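Local coordinates for protein SYE1 (Shewanella oneidensis, PDB 4AWT) that binds flavin mononucleotide and, as a yellow enzyme of the NADH:flavin oxidoreductase family, probably reduces substrates with electrons taken from NADH or NADPH, at residues 294-304 and 315-323; 45-53 and 325-333. The protein carries 1 engineered substitution. All blocks are in the same frame, centred on the assembly; numbering follows the deposited sequence. Where two conformers were deposited one is given.

Interaction 1: 294-304 and 315-323; sequences GVLIYAGRYNA and LADMIGFGR. With FMN (flavin mononucleotide), chain B; SO4 (sulfate ion), chain C.
Arg-301 and Arg-323 meet flat on flat, guanidinium centres 3.5 Å apart and planes only 13° from parallel. The anions around the pair probably offset the like charges. A sulfate, probably from the crystallisation liquor, takes NH1 and NH2 of Arg-301 at the guanidinium edge and NH1 of Arg-323. The FMN phosphate holds the other end: Arg-323 sends NE to O1P and NH2 to O2P, its chain bent at chi3 (-76°) to bring that edge round. Backbone N-H groups complete the grip, Arg-301 N to O2P, Gly-322 N to O3P and Arg-323 N to O1P, and a water bonded to O3P also accepts from the N of Gly-300 and of Tyr-302. At the far end, Asp-317 OD2 receives Leu-296 N on its anti side at 2.9 Å and forms a salt bridge with Arg-289. Leu-296 O is gripped twice, by Asp-317 N at 2.8 Å and Met-318 N at 3.1 Å.

From there the ladder runs on through Tyr-298 N to Met-318 O and Gly-320 N to Tyr-298 O. Strand 295-299, helix 304-312 and strand 318-320 form a beta-alpha-beta unit, its strands the last two of the eight-stranded TIM barrel; the loops after both strands, with the start of helix 323-327, make the phosphate site of the Old Yellow Enzyme fold.

Packing differs on the two faces. Beside Ile-297, Met-318 points the same way, CG1 to CB 4.1 Å. On the other face Ile-319 CD1 sits over the Tyr-302 ring, 4.1 Å from its centroid, a CH-pi contact, while CG2 presses on Tyr-302 CG at 3.5 Å; the Tyr-302 hydroxyl bonds to Glu-271. The Tyr-298 hydroxyl reaches Leu-315 O through a water. Phe-321 turns its edge to Tyr-302 O, with CD2 3.4 Å away.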
loop_
_atom_site.group_PDB
_atom_site.type_symbol
_atom_site.label_atom_id
_atom_site.label_comp_id
_atom_site.label_asym_id
_atom_site.label_seq_id
_atom_site.Cartn_x
_atom_site.Cartn_y
_atom_site.Cartn_z
ATOM N N GLY A 294 -8.300 -15.411 -5.647
ATOM C CA GLY A 294 -8.856 -14.790 -4.463
ATOM C C GLY A 294 -9.542 -13.476 -4.779
ATOM O O GLY A 294 -10.019 -13.249 -5.897
ATOM N N VAL A 295 -9.618 -12.601 -3.807
ATOM C CA VAL A 295 -10.269 -11.289 -4.013
ATOM C C VAL A 295 -9.299 -10.379 -4.733
ATOM O O VAL A 295 -8.171 -10.172 -4.306
ATOM C CB VAL A 295 -10.707 -10.702 -2.656
ATOM C CG1 VAL A 295 -11.151 -9.263 -2.814
ATOM C CG2 VAL A 295 -11.817 -11.562 -2.060
ATOM N N LEU A 296 -9.766 -9.812 -5.867
ATOM C CA LEU A 296 -8.933 -8.953 -6.685
ATOM C C LEU A 296 -9.423 -7.521 -6.550
ATOM O O LEU A 296 -10.597 -7.212 -6.791
ATOM C CB LEU A 296 -8.996 -9.592 -8.076
ATOM C CG LEU A 296 -8.092 -9.028 -9.147
ATOM C CD1 LEU A 296 -6.636 -8.983 -8.705
ATOM C CD2 LEU A 296 -8.207 -9.858 -10.427
ATOM N N ILE A 297 -8.516 -6.639 -6.148
ATOM C CA ILE A 297 -8.781 -5.240 -5.911
ATOM C C ILE A 297 -7.990 -4.423 -6.920
ATOM O O ILE A 297 -6.805 -4.693 -7.109
ATOM C CB ILE A 297 -8.377 -4.815 -4.485
ATOM C CG1 ILE A 297 -8.903 -5.773 -3.434
ATOM C CG2 ILE A 297 -8.767 -3.378 -4.239
ATOM C CD1 ILE A 297 -8.559 -5.433 -2.010
ATOM N N TYR A 298 -8.613 -3.430 -7.560
ATOM C CA TYR A 298 -7.904 -2.466 -8.396
ATOM C C TYR A 298 -8.136 -1.072 -7.844
ATOM O O TYR A 298 -9.235 -0.761 -7.395
ATOM C CB TYR A 298 -8.375 -2.495 -9.852
ATOM C CG TYR A 298 -7.862 -3.655 -10.655
ATOM C CD1 TYR A 298 -8.377 -4.927 -10.531
ATOM C CD2 TYR A 298 -6.844 -3.467 -11.561
ATOM C CE1 TYR A 298 -7.919 -5.965 -11.295
ATOM C CE2 TYR A 298 -6.348 -4.529 -12.321
ATOM C CZ TYR A 298 -6.898 -5.787 -12.182
ATOM O OH TYR A 298 -6.412 -6.766 -12.975
ATOM N N ALA A 299 -7.120 -0.219 -7.995
ATOM C CA ALA A 299 -7.267 1.197 -7.705
ATOM C C ALA A 299 -6.502 1.993 -8.759
ATOM O O ALA A 299 -5.437 1.567 -9.214
ATOM C CB ALA A 299 -6.708 1.572 -6.337
ATOM N N GLY A 300 -7.041 3.149 -9.109
ATOM C CA GLY A 300 -6.371 4.097 -9.993
ATOM C C GLY A 300 -7.382 4.699 -10.967
ATOM O O GLY A 300 -7.805 4.063 -11.902
ATOM N N ARG A 301 -7.737 5.962 -10.671
ATOM C CA ARG A 301 -8.620 6.736 -11.542
ATOM C C ARG A 301 -9.989 6.082 -11.753
ATOM O O ARG A 301 -10.627 6.323 -12.777
ATOM C CB ARG A 301 -7.996 7.167 -12.853
ATOM C CG ARG A 301 -6.826 8.105 -12.675
ATOM C CD ARG A 301 -7.164 9.389 -11.970
ATOM N NE ARG A 301 -6.109 10.404 -12.160
ATOM C CZ ARG A 301 -6.005 11.513 -11.437
ATOM N NH1 ARG A 301 -6.811 11.785 -10.454
ATOM N NH2 ARG A 301 -5.008 12.346 -11.751
ATOM N N TYR A 302 -10.477 5.334 -10.802
ATOM C CA TYR A 302 -11.843 4.824 -10.904
ATOM C C TYR A 302 -12.821 5.902 -10.460
ATOM O O TYR A 302 -12.606 6.697 -9.560
ATOM C CB TYR A 302 -12.066 3.554 -10.072
ATOM C CG TYR A 302 -11.444 2.372 -10.764
ATOM C CD1 TYR A 302 -10.101 2.045 -10.605
ATOM C CD2 TYR A 302 -12.177 1.598 -11.664
ATOM C CE1 TYR A 302 -9.517 1.016 -11.292
ATOM C CE2 TYR A 302 -11.607 0.541 -12.332
ATOM C CZ TYR A 302 -10.271 0.255 -12.171
ATOM O OH TYR A 302 -9.717 -0.797 -12.876
ATOM N N ASN A 303 -13.989 5.886 -11.126
ATOM C CA ASN A 303 -15.205 6.567 -10.736
ATOM C C ASN A 303 -16.298 5.509 -10.606
ATOM O O ASN A 303 -16.037 4.313 -10.718
ATOM C CB ASN A 303 -15.542 7.670 -11.736
ATOM C CG ASN A 303 -15.771 7.143 -13.127
ATOM O OD1 ASN A 303 -15.974 5.961 -13.325
ATOM N ND2 ASN A 303 -15.766 7.988 -14.139
ATOM N N ALA A 304 -17.511 5.935 -10.264
ATOM C CA ALA A 304 -18.545 4.965 -10.033
ATOM C C ALA A 304 -18.804 4.095 -11.245
ATOM O O ALA A 304 -19.017 2.902 -11.118
ATOM C CB ALA A 304 -19.856 5.684 -9.650
ATOM N N LEU A 315 -13.526 -8.448 -13.934
ATOM C CA LEU A 315 -12.117 -8.089 -13.837
ATOM C C LEU A 315 -11.682 -7.852 -12.399
ATOM O O LEU A 315 -10.526 -8.091 -12.054
ATOM C CB LEU A 315 -11.831 -6.816 -14.659
ATOM C CG LEU A 315 -12.273 -6.884 -16.094
ATOM C CD1 LEU A 315 -12.002 -5.598 -16.822
ATOM C CD2 LEU A 315 -11.632 -8.071 -16.804
ATOM N N ALA A 316 -12.549 -7.369 -11.560
ATOM C CA ALA A 316 -12.235 -6.990 -10.204
ATOM C C ALA A 316 -13.369 -7.430 -9.297
ATOM O O ALA A 316 -14.527 -7.435 -9.717
ATOM C CB ALA A 316 -12.102 -5.466 -10.093
ATOM N N ASP A 317 -13.032 -7.684 -8.034
ATOM C CA ASP A 317 -14.033 -7.884 -7.018
ATOM C C ASP A 317 -14.295 -6.633 -6.184
ATOM O O ASP A 317 -15.415 -6.431 -5.701
ATOM C CB ASP A 317 -13.613 -9.033 -6.102
ATOM C CG ASP A 317 -13.388 -10.285 -6.850
ATOM O OD1 ASP A 317 -14.317 -10.722 -7.585
ATOM O OD2 ASP A 317 -12.265 -10.858 -6.767
ATOM N N MET A 318 -13.268 -5.827 -5.972
ATOM C CA MET A 318 -13.349 -4.610 -5.194
ATOM C C MET A 318 -12.575 -3.520 -5.911
ATOM O O MET A 318 -11.636 -3.812 -6.652
ATOM C CB MET A 318 -12.824 -4.776 -3.793
ATOM C CG MET A 318 -13.441 -5.897 -2.986
ATOM S SD MET A 318 -12.860 -5.984 -1.292
ATOM C CE MET A 318 -13.831 -4.674 -0.556
ATOM N N ILE A 319 -12.939 -2.271 -5.634
ATOM C CA ILE A 319 -12.317 -1.133 -6.264
ATOM C C ILE A 319 -11.937 -0.121 -5.184
ATOM O O ILE A 319 -12.766 0.250 -4.359
ATOM C CB ILE A 319 -13.226 -0.492 -7.331
ATOM C CG1 ILE A 319 -13.542 -1.470 -8.449
ATOM C CG2 ILE A 319 -12.609 0.801 -7.858
ATOM C CD1 ILE A 319 -12.377 -1.814 -9.354
ATOM N N GLY A 320 -10.671 0.321 -5.236
ATOM C CA GLY A 320 -10.225 1.366 -4.373
ATOM C C GLY A 320 -10.314 2.725 -5.046
ATOM O O GLY A 320 -10.090 2.864 -6.242
ATOM N N PHE A 321 -10.605 3.734 -4.212
ATOM C CA PHE A 321 -10.683 5.139 -4.620
ATOM C C PHE A 321 -9.769 5.907 -3.700
ATOM O O PHE A 321 -10.039 5.961 -2.485
ATOM C CB PHE A 321 -12.107 5.683 -4.501
ATOM C CG PHE A 321 -13.125 4.914 -5.303
ATOM C CD1 PHE A 321 -13.687 3.757 -4.815
ATOM C CD2 PHE A 321 -13.523 5.341 -6.550
ATOM C CE1 PHE A 321 -14.623 3.047 -5.522
ATOM C CE2 PHE A 321 -14.474 4.629 -7.258
ATOM C CZ PHE A 321 -15.037 3.500 -6.726
ATOM N N GLY A 322 -8.655 6.427 -4.214
ATOM C CA GLY A 322 -7.663 7.064 -3.377
ATOM C C GLY A 322 -7.960 8.532 -3.163
ATOM O O GLY A 322 -8.512 8.948 -2.157
ATOM N N ARG A 323 -7.609 9.328 -4.181
ATOM C CA ARG A 323 -7.835 10.784 -4.099
ATOM C C ARG A 323 -9.257 11.119 -3.734
ATOM O O ARG A 323 -9.460 12.003 -2.879
ATOM C CB ARG A 323 -7.282 11.461 -5.354
ATOM C CG ARG A 323 -5.763 11.482 -5.298
ATOM C CD ARG A 323 -5.074 11.734 -6.622
ATOM N NE ARG A 323 -5.103 10.557 -7.461
ATOM C CZ ARG A 323 -4.406 10.453 -8.573
ATOM N NH1 ARG A 323 -3.647 11.484 -8.969
ATOM N NH2 ARG A 323 -4.433 9.317 -9.289
HETATM N N1 FMN B . -0.181 3.781 -2.280
HETATM C C2 FMN B . 0.313 2.881 -1.438
HETATM O O2 FMN B . 0.372 1.657 -1.731
HETATM N N3 FMN B . 0.780 3.274 -0.193
HETATM C C4 FMN B . 0.763 4.590 0.238
HETATM O O4 FMN B . 1.109 4.844 1.422
HETATM C C4A FMN B . 0.347 5.534 -0.698
HETATM N N5 FMN B . 0.383 6.893 -0.392
HETATM C C5A FMN B . -0.430 7.759 -1.173
HETATM C C6 FMN B . -0.644 9.050 -0.761
HETATM C C7 FMN B . -1.468 9.940 -1.491
HETATM C C7M FMN B . -1.754 11.302 -0.908
HETATM C C8 FMN B . -2.013 9.500 -2.660
HETATM C C8M FMN B . -2.933 10.374 -3.488
HETATM C C9 FMN B . -1.789 8.179 -3.101
HETATM C C9A FMN B . -1.006 7.292 -2.360
HETATM N N10 FMN B . -0.829 5.952 -2.765
HETATM C C10 FMN B . -0.211 5.065 -1.904
HETATM C "C1'" FMN B . -1.495 5.474 -3.980
HETATM C "C2'" FMN B . -3.005 5.236 -3.798
HETATM O "O2'" FMN B . -3.240 4.118 -2.960
HETATM C "C3'" FMN B . -3.710 4.945 -5.109
HETATM O "O3'" FMN B . -3.294 3.711 -5.674
HETATM C "C4'" FMN B . -3.582 6.048 -6.174
HETATM O "O4'" FMN B . -3.784 7.340 -5.622
HETATM C "C5'" FMN B . -4.465 5.796 -7.381
HETATM O "O5'" FMN B . -5.858 5.797 -7.022
HETATM P P FMN B . -6.745 7.123 -7.274
HETATM O O1P FMN B . -6.224 8.173 -6.324
HETATM O O2P FMN B . -6.561 7.522 -8.721
HETATM O O3P FMN B . -8.142 6.663 -6.939
HETATM S S SO4 C . -4.951 14.953 -8.986
HETATM O O1 SO4 C . -3.740 14.287 -8.307
HETATM O O2 SO4 C . -4.812 14.817 -10.396
HETATM O O3 SO4 C . -6.178 14.006 -8.771
HETATM O O4 SO4 C . -5.388 16.179 -8.384
HETATM O O HOH W 1 -8.186 -8.632 -13.172
HETATM O O HOH W 2 -9.288 4.575 -8.180
#

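Interaction 2: 45-53 and 325-333; sequences YAQRASAGL and FIANPDLPE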
loop_
_atom_site.group_PDB
_atom_site.type_symbol
_atom_site.label_atom_id
_atom_site.label_comp_id
_atom_site.label_asym_id
_atom_site.label_seq_id
_atom_site.Cartn_x
_atom_site.Cartn_y
_atom_site.Cartn_z
ATOM N N TYR A 45 -9.582 8.031 9.833
ATOM C CA TYR A 45 -9.955 6.739 9.319
ATOM C C TYR A 45 -11.396 6.393 9.684
ATOM O O TYR A 45 -12.146 5.857 8.871
ATOM C CB TYR A 45 -8.997 5.666 9.790
ATOM C CG TYR A 45 -7.658 5.641 9.100
ATOM C CD1 TYR A 45 -7.576 5.189 7.777
ATOM C CD2 TYR A 45 -6.490 6.009 9.728
ATOM C CE1 TYR A 45 -6.370 5.110 7.131
ATOM C CE2 TYR A 45 -5.267 5.928 9.081
ATOM C CZ TYR A 45 -5.195 5.475 7.779
ATOM O OH TYR A 45 -4.005 5.344 7.140
ATOM N N ALA A 46 -11.810 6.704 10.916
ATOM C CA ALA A 46 -13.177 6.394 11.329
ATOM C C ALA A 46 -14.205 7.143 10.497
ATOM O O ALA A 46 -15.278 6.610 10.234
ATOM C CB ALA A 46 -13.349 6.679 12.799
ATOM N N GLN A 47 -13.872 8.364 10.071
ATOM C CA GLN A 47 -14.749 9.126 9.181
ATOM C C GLN A 47 -15.010 8.426 7.870
ATOM O O GLN A 47 -15.993 8.745 7.202
ATOM C CB GLN A 47 -14.139 10.486 8.880
ATOM C CG GLN A 47 -14.208 11.503 10.010
ATOM C CD GLN A 47 -13.556 12.812 9.671
ATOM O OE1 GLN A 47 -13.816 13.842 10.422
ATOM N NE2 GLN A 47 -12.801 12.923 8.704
ATOM N N ARG A 48 -14.114 7.532 7.462
ATOM C CA ARG A 48 -14.132 6.873 6.155
ATOM C C ARG A 48 -14.542 5.408 6.245
ATOM O O ARG A 48 -14.453 4.670 5.275
ATOM C CB ARG A 48 -12.763 7.090 5.486
ATOM C CG ARG A 48 -12.613 8.545 5.077
ATOM C CD ARG A 48 -11.180 9.045 4.876
ATOM N NE ARG A 48 -11.179 10.436 4.469
ATOM C CZ ARG A 48 -11.509 11.432 5.264
ATOM N NH1 ARG A 48 -11.658 11.251 6.543
ATOM N NH2 ARG A 48 -11.695 12.656 4.757
ATOM N N ALA A 49 -15.047 5.003 7.405
ATOM C CA ALA A 49 -15.327 3.595 7.700
ATOM C C ALA A 49 -16.612 3.097 7.089
ATOM O O ALA A 49 -16.975 1.923 7.343
ATOM C CB ALA A 49 -15.247 3.393 9.204
ATOM N N SER A 50 -17.282 3.860 6.230
ATOM C CA SER A 50 -18.324 3.303 5.388
ATOM C C SER A 50 -17.739 2.552 4.195
ATOM O O SER A 50 -18.481 1.872 3.496
ATOM C CB SER A 50 -19.335 4.356 4.948
ATOM O OG SER A 50 -18.745 5.297 4.107
ATOM N N ALA A 51 -16.420 2.661 3.946
ATOM C CA ALA A 51 -15.777 1.756 3.022
ATOM C C ALA A 51 -16.041 0.316 3.445
ATOM O O ALA A 51 -16.181 0.016 4.618
ATOM C CB ALA A 51 -14.277 2.016 3.036
ATOM N N GLY A 52 -15.988 -0.585 2.482
ATOM C CA GLY A 52 -16.000 -2.001 2.811
ATOM C C GLY A 52 -14.714 -2.452 3.507
ATOM O O GLY A 52 -14.730 -3.274 4.410
ATOM N N LEU A 53 -13.592 -1.915 3.047
ATOM C CA LEU A 53 -12.273 -2.217 3.587
ATOM C C LEU A 53 -11.456 -0.936 3.573
ATOM O O LEU A 53 -11.432 -0.246 2.572
ATOM C CB LEU A 53 -11.561 -3.266 2.714
ATOM C CG LEU A 53 -10.120 -3.575 3.070
ATOM C CD1 LEU A 53 -9.983 -4.270 4.404
ATOM C CD2 LEU A 53 -9.512 -4.453 1.955
ATOM N N PHE A 325 -11.308 9.578 -1.785
ATOM C CA PHE A 325 -11.533 9.355 -0.356
ATOM C C PHE A 325 -10.877 10.401 0.523
ATOM O O PHE A 325 -11.295 10.614 1.640
ATOM C CB PHE A 325 -11.079 7.942 0.058
ATOM C CG PHE A 325 -12.201 7.039 0.496
ATOM C CD1 PHE A 325 -13.109 7.456 1.446
ATOM C CD2 PHE A 325 -12.346 5.783 -0.067
ATOM C CE1 PHE A 325 -14.124 6.634 1.876
ATOM C CE2 PHE A 325 -13.365 4.938 0.367
ATOM C CZ PHE A 325 -14.250 5.376 1.340
ATOM N N ILE A 326 -9.841 11.078 0.035
ATOM C CA ILE A 326 -9.257 12.118 0.862
ATOM C C ILE A 326 -10.281 13.206 1.134
ATOM O O ILE A 326 -10.426 13.642 2.265
ATOM C CB ILE A 326 -8.012 12.649 0.158
ATOM C CG1 ILE A 326 -6.966 11.530 0.146
ATOM C CG2 ILE A 326 -7.496 13.953 0.752
ATOM C CD1 ILE A 326 -5.739 11.955 -0.659
ATOM N N ALA A 327 -10.988 13.630 0.092
ATOM C CA ALA A 327 -11.866 14.774 0.176
ATOM C C ALA A 327 -13.328 14.438 0.471
ATOM O O ALA A 327 -14.112 15.344 0.701
ATOM C CB ALA A 327 -11.789 15.583 -1.113
ATOM N N ASN A 328 -13.684 13.170 0.461
ATOM C CA ASN A 328 -15.070 12.743 0.593
ATOM C C ASN A 328 -15.117 11.632 1.627
ATOM O O ASN A 328 -14.974 10.464 1.312
ATOM C CB ASN A 328 -15.640 12.242 -0.735
ATOM C CG ASN A 328 -15.633 13.356 -1.771
ATOM O OD1 ASN A 328 -16.558 14.161 -1.816
ATOM N ND2 ASN A 328 -14.562 13.401 -2.552
ATOM N N PRO A 329 -15.283 11.988 2.923
ATOM C CA PRO A 329 -15.283 10.941 3.941
ATOM C C PRO A 329 -16.398 9.932 3.737
ATOM O O PRO A 329 -16.268 8.757 4.058
ATOM C CB PRO A 329 -15.406 11.712 5.258
ATOM C CG PRO A 329 -16.059 13.026 4.870
ATOM C CD PRO A 329 -15.462 13.337 3.512
ATOM N N ASP A 330 -17.526 10.438 3.200
ATOM C CA ASP A 330 -18.710 9.704 2.851
ATOM C C ASP A 330 -18.721 9.348 1.386
ATOM O O ASP A 330 -19.778 9.321 0.723
ATOM C CB ASP A 330 -19.973 10.488 3.216
ATOM C CG ASP A 330 -20.071 11.831 2.566
ATOM O OD1 ASP A 330 -19.050 12.376 2.065
ATOM O OD2 ASP A 330 -21.197 12.373 2.569
ATOM N N LEU A 331 -17.556 8.999 0.811
ATOM C CA LEU A 331 -17.493 8.661 -0.591
ATOM C C LEU A 331 -18.488 7.602 -0.977
ATOM O O LEU A 331 -19.167 7.756 -2.013
ATOM C CB LEU A 331 -16.060 8.247 -0.981
ATOM C CG LEU A 331 -15.915 7.910 -2.455
ATOM C CD1 LEU A 331 -16.110 9.095 -3.357
ATOM C CD2 LEU A 331 -14.553 7.278 -2.696
ATOM N N PRO A 332 -18.664 6.507 -0.230
ATOM C CA PRO A 332 -19.636 5.480 -0.669
ATOM C C PRO A 332 -21.038 6.080 -0.870
ATOM O O PRO A 332 -21.664 5.821 -1.921
ATOM C CB PRO A 332 -19.555 4.423 0.405
ATOM C CG PRO A 332 -18.123 4.547 0.941
ATOM C CD PRO A 332 -17.902 6.051 0.951
ATOM N N GLU A 333 -21.527 6.831 0.074
ATOM C CA GLU A 333 -22.863 7.435 -0.079
ATOM C C GLU A 333 -22.940 8.305 -1.283
ATOM O O GLU A 333 -23.940 8.346 -1.994
ATOM C CB GLU A 333 -23.234 8.193 1.190
ATOM C CG GLU A 333 -24.639 8.712 1.218
ATOM C CD GLU A 333 -25.681 7.683 1.529
ATOM O OE1 GLU A 333 -25.366 6.471 1.675
ATOM O OE2 GLU A 333 -26.868 8.017 1.528
HETATM O O HOH W 3 -20.653 6.884 2.900
#
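Arg-48 carries the direct hydrogen bonds, reaching to the C-terminal end of helix 323-327. Its NE gives a bond of 2.8 Å to Phe-325 O, which lies nearly in the guanidinium plane, and NH2 gives one of 3.0 Å to Ile-326 O, approached from above that carbonyl's plane. The chain, extended as far as NE, carries the group across, and a turn at chi4 (70°) presents its edge to both oxygens; NH1 turns back to Tyr-44 O. The positive group would also suit the negative end of the helix dipole. Cut back to an alanine, this position is likely to leave the carbonyls of Phe-325 and Ile-326 without these donors and to open a gap beside Pro-329. Weaker is the CA-H...O contact from Arg-48 CA to Pro-329 O. Nearer the surface, Ser-50 OG shares a water with Glu-333 N.

The contact ties the loop between helix 39-46 and strand 53-60, which contains two overlapping type I turns, to the turn linking helices 323-327 and 331-337, so the first and last units of the barrel meet where it closes.

Packing contacts fill in around the arginine. Pro-329 CB lies over one face of the guanidinium, 3.9 Å from NH2, and Arg-48 CG touches Phe-325 CD1 at 3.8 Å. Farther round the same ring, Ala-51 CB meets CZ at 3.8 Å. Ser-50 OG rests against Pro-332 CG at 3.3 Å.

How the interactions relate
The two contacts lie with centres about 14 Å apart at the closure of one TIM barrel, and all four segments belong to that barrel domain. Along the chain the order is 45-53, 294-304, 315-323, 325-333, so both segments of interaction 1 fall in sequence between the two that interaction 2 brings together. Strand 318-320 leads on into helix 323-327, whose start binds the flavin phosphate and whose end meets the 45-53 loop. The contacts also touch: Phe-321 CB packs on Leu-331 CD2 at 3.4 Å, and Leu-53 reaches both Ile-297 and Met-318. The phosphate end of the FMN site is thus continuous with the seam between the barrel's first and last units.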